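Local coordinates for putative glycosidase ph117-related (Bacteroides thetaiotaomicron, PDB 5A7V), which probably cleaves or phosphorolyses beta-linked mannosides as a GH130-family enzyme and binds mannose in its central pocket, at residues Asn292-Gly297 / Tyr301-Tyr306. Sequence-based numbering, arbitrary orientation.
Sequences NSASRG and YTANVY. With MAN (alpha-D-mannopyranose), chain E.
Asn292 meets a type II beta turn, Thr302 to Val305, inside the loop joining antiparallel strands 283-291 and 306-314 of what is, as in other GH130 enzymes, a five-bladed beta-propeller. The tight side lies around this buried asparagine. Its backbone grips the turn twice, N donating to Val305 O (2.9 Å) and O accepting from Asn304 N (2.8 Å). With CG anti to the backbone N (chi1 -167°), the side-chain amide reaches across to the start of the turn, where ND2 gives a nearly straight bond to Thr302 O (3.2 Å, 175° at the hydrogen). That oxygen lies in the amide plane, yet ND2 sits above the carbonyl plane, on the opposite face from Val305 N, which closes the turn. Asp298 N donates to OD1, and bonds at both ends of the amide should hold its rotation. Val305 CG1 packs on Asn292 CB at 4.1 Å. One residue on, Tyr306 enters the mannose pocket, its ring edge-to-face with Tyr342 and its OH 2.8 Å from O1 of alpha-mannose.

Toward solvent the contact thins: Ala294 CB touches Ala303 CB at 3.8 Å. Beside them a water accepts from Ala294 N and donates to Asn304 OD1, 2.8 Å from each.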
ATOM      1  N   ASN A 292       8.344  -5.332  12.714  1.00  7.99           N
ATOM      2  CA  ASN A 292       8.733  -6.091  13.913  1.00  7.92           C
ATOM      3  C   ASN A 292       9.759  -5.324  14.760  1.00  7.82           C
ATOM      4  O   ASN A 292      10.874  -5.030  14.315  1.00  9.90           O
ATOM      5  CB  ASN A 292       9.282  -7.440  13.479  1.00  8.43           C
ATOM      6  CG  ASN A 292       9.416  -8.422  14.640  1.00  8.00           C
ATOM      7  OD1 ASN A 292       8.580  -8.459  15.537  1.00  9.06           O
ATOM      8  ND2 ASN A 292      10.466  -9.272  14.577  1.00  9.34           N
ATOM      9  N   SER A 293       9.382  -4.980  15.983  1.00  8.41           N
ATOM     10  CA  SER A 293      10.275  -4.325  16.912  1.00  8.56           C
ATOM     11  C   SER A 293      11.389  -5.250  17.422  1.00  9.49           C
ATOM     12  O   SER A 293      11.096  -6.365  17.873  1.00  9.70           O
ATOM     13  CB  SER A 293       9.460  -3.865  18.151  1.00  9.18           C
ATOM     14  OG  SER A 293      10.319  -3.377  19.186  1.00 10.14           O
ATOM     15  N   ALA A 294      12.633  -4.806  17.307  1.00 10.10           N
ATOM     16  CA  ALA A 294      13.751  -5.627  17.864  1.00  9.91           C
ATOM     17  C   ALA A 294      13.549  -5.877  19.350  1.00 10.08           C
ATOM     18  O   ALA A 294      13.939  -6.940  19.862  1.00 11.15           O
ATOM     19  CB  ALA A 294      15.054  -4.887  17.615  1.00 12.10           C
ATOM     20  N   SER A 295      13.031  -4.872  20.062  1.00  9.71           N
ATOM     21  CA  SER A 295      12.925  -4.938  21.514  1.00 11.28           C
ATOM     22  C   SER A 295      11.645  -5.568  22.031  1.00 10.36           C
ATOM     23  O   SER A 295      11.650  -6.298  23.039  1.00 11.65           O
ATOM     24  CB  SER A 295      13.119  -3.560  22.101  1.00 13.67           C
ATOM     25  OG  SER A 295      12.259  -2.653  21.515  1.00 14.52           O
ATOM     26  N   ARG A 296      10.524  -5.298  21.335  1.00 10.10           N
ATOM     27  CA  ARG A 296       9.195  -5.637  21.837  1.00 10.12           C
ATOM     28  C   ARG A 296       8.440  -6.633  20.988  1.00  8.25           C
ATOM     29  O   ARG A 296       7.269  -6.914  21.268  1.00 10.54           O
ATOM     30  CB  ARG A 296       8.339  -4.349  22.036  1.00 13.51           C
ATOM     31  CG  ARG A 296       9.058  -3.338  22.961  1.00 18.82           C
ATOM     32  CD  ARG A 296       8.208  -2.209  23.385  1.00 22.68           C
ATOM     33  NE  ARG A 296       7.268  -2.671  24.386  1.00 21.08           N
ATOM     34  CZ  ARG A 296       7.379  -2.526  25.720  1.00 18.48           C
ATOM     35  NH1 ARG A 296       8.482  -2.034  26.319  1.00 19.74           N
ATOM     36  NH2 ARG A 296       6.343  -2.915  26.455  1.00 14.05           N
ATOM     37  N   GLY A 297       9.073  -7.121  19.919  1.00  8.56           N
ATOM     38  CA  GLY A 297       8.396  -7.909  18.908  1.00  8.62           C
ATOM     39  C   GLY A 297       8.430  -9.396  19.076  1.00  8.58           C
ATOM     40  O   GLY A 297       8.471  -9.913  20.222  1.00  9.87           O
ATOM     41  N   TYR A 301      10.872 -13.811  14.163  1.00  9.66           N
ATOM     42  CA  TYR A 301      10.982 -13.054  12.926  1.00  9.49           C
ATOM     43  C   TYR A 301      12.129 -12.066  13.000  1.00  9.61           C
ATOM     44  O   TYR A 301      12.494 -11.601  14.078  1.00 10.90           O
ATOM     45  CB  TYR A 301       9.643 -12.287  12.644  1.00  9.87           C
ATOM     46  CG  TYR A 301       8.467 -13.206  12.475  1.00  9.77           C
ATOM     47  CD1 TYR A 301       8.137 -13.729  11.262  1.00 11.49           C
ATOM     48  CD2 TYR A 301       7.702 -13.595  13.538  1.00 11.00           C
ATOM     49  CE1 TYR A 301       7.074 -14.587  11.104  1.00 11.50           C
ATOM     50  CE2 TYR A 301       6.626 -14.469  13.392  1.00 11.59           C
ATOM     51  CZ  TYR A 301       6.314 -14.974  12.173  1.00 10.50           C
ATOM     52  OH  TYR A 301       5.265 -15.862  12.053  1.00 12.68           O
ATOM     53  N   THR A 302      12.730 -11.774  11.864  1.00 10.07           N
ATOM     54  CA  THR A 302      13.836 -10.827  11.774  1.00 11.22           C
ATOM     55  C   THR A 302      13.515  -9.489  12.403  1.00  9.27           C
ATOM     56  O   THR A 302      12.468  -8.888  12.084  1.00  9.27           O
ATOM     57  CB  THR A 302      14.194 -10.649  10.245  1.00 12.93           C
ATOM     58  OG1 THR A 302      14.467 -11.939   9.677  1.00 17.96           O
ATOM     59  CG2 THR A 302      15.314  -9.698  10.018  1.00 14.84           C
ATOM     60  N   ALA A 303      14.366  -8.937  13.246  1.00 10.12           N
ATOM     61  CA  ALA A 303      14.190  -7.612  13.808  1.00 10.34           C
ATOM     62  C   ALA A 303      14.029  -6.631  12.643  1.00  8.80           C
ATOM     63  O   ALA A 303      14.779  -6.667  11.657  1.00 10.34           O
ATOM     64  CB  ALA A 303      15.374  -7.223  14.668  1.00 10.48           C
ATOM     65  N   ASN A 304      13.037  -5.744  12.759  1.00  8.12           N
ATOM     66  CA  ASN A 304      12.793  -4.603  11.831  1.00  8.76           C
ATOM     67  C   ASN A 304      12.225  -5.021  10.491  1.00  8.68           C
ATOM     68  O   ASN A 304      12.053  -4.158   9.627  1.00  9.64           O
ATOM     69  CB  ASN A 304      14.078  -3.755  11.695  1.00 10.82           C
ATOM     70  CG  ASN A 304      14.407  -3.060  13.001  1.00 11.37           C
ATOM     71  OD1 ASN A 304      13.577  -2.322  13.526  1.00 13.38           O
ATOM     72  ND2 ASN A 304      15.560  -3.346  13.575  1.00 14.19           N
ATOM     73  N   VAL A 305      11.889  -6.289  10.304  1.00  7.73           N
ATOM     74  CA  VAL A 305      11.249  -6.699   9.039  1.00  8.27           C
ATOM     75  C   VAL A 305       9.829  -6.135   8.954  1.00  8.37           C
ATOM     76  O   VAL A 305       9.138  -6.009   9.955  1.00  8.63           O
ATOM     77  CB  VAL A 305      11.258  -8.239   8.889  1.00  9.02           C
ATOM     78  CG1 VAL A 305      10.237  -8.914   9.777  1.00  9.00           C
ATOM     79  CG2 VAL A 305      11.129  -8.698   7.450  1.00  9.39           C
ATOM     80  N   TYR A 306       9.398  -5.870   7.709  1.00  7.96           N
ATOM     81  CA  TYR A 306       7.960  -5.606   7.421  1.00  7.79           C
ATOM     82  C   TYR A 306       7.329  -6.870   6.849  1.00  7.81           C
ATOM     83  O   TYR A 306       7.760  -7.379   5.805  1.00  9.23           O
ATOM     84  CB  TYR A 306       7.754  -4.459   6.448  1.00  8.36           C
ATOM     85  CG  TYR A 306       7.987  -3.085   6.958  1.00  8.69           C
ATOM     86  CD1 TYR A 306       9.259  -2.609   7.319  1.00  9.01           C
ATOM     87  CD2 TYR A 306       6.922  -2.172   7.043  1.00  8.75           C
ATOM     88  CE1 TYR A 306       9.455  -1.305   7.732  1.00  8.79           C
ATOM     89  CE2 TYR A 306       7.115  -0.877   7.447  1.00  8.89           C
ATOM     90  CZ  TYR A 306       8.381  -0.421   7.755  1.00  8.76           C
ATOM     91  OH  TYR A 306       8.599   0.890   8.131  1.00  9.94           O
TER
HETATM   92  C1  MAN E1386       7.510   3.291   5.668  1.00 14.34           C
HETATM   93  C2  MAN E1386       6.582   2.931   4.487  1.00 14.18           C
HETATM   94  C3  MAN E1386       7.251   2.786   3.107  1.00 13.00           C
HETATM   95  C4  MAN E1386       8.578   2.011   3.207  1.00 12.88           C
HETATM   96  C5  MAN E1386       8.922   1.597   4.650  1.00 15.05           C
HETATM   97  C6  MAN E1386      10.329   0.969   4.766  1.00 15.04           C
HETATM   98  O1  MAN E1386       6.941   2.846   7.016  1.00 14.66           O
HETATM   99  O2  MAN E1386       5.606   3.981   4.437  1.00 16.79           O
HETATM  100  O3  MAN E1386       7.548   4.034   2.510  1.00 12.61           O
HETATM  101  O4  MAN E1386       8.452   0.906   2.336  1.00 12.37           O
HETATM  102  O5  MAN E1386       8.858   2.812   5.463  1.00 13.86           O
HETATM  103  O6  MAN E1386      11.317   1.940   4.396  1.00 13.68           O
HETATM  104  O   HOH W   1      13.047  -2.201  16.231  1.00 14.98           O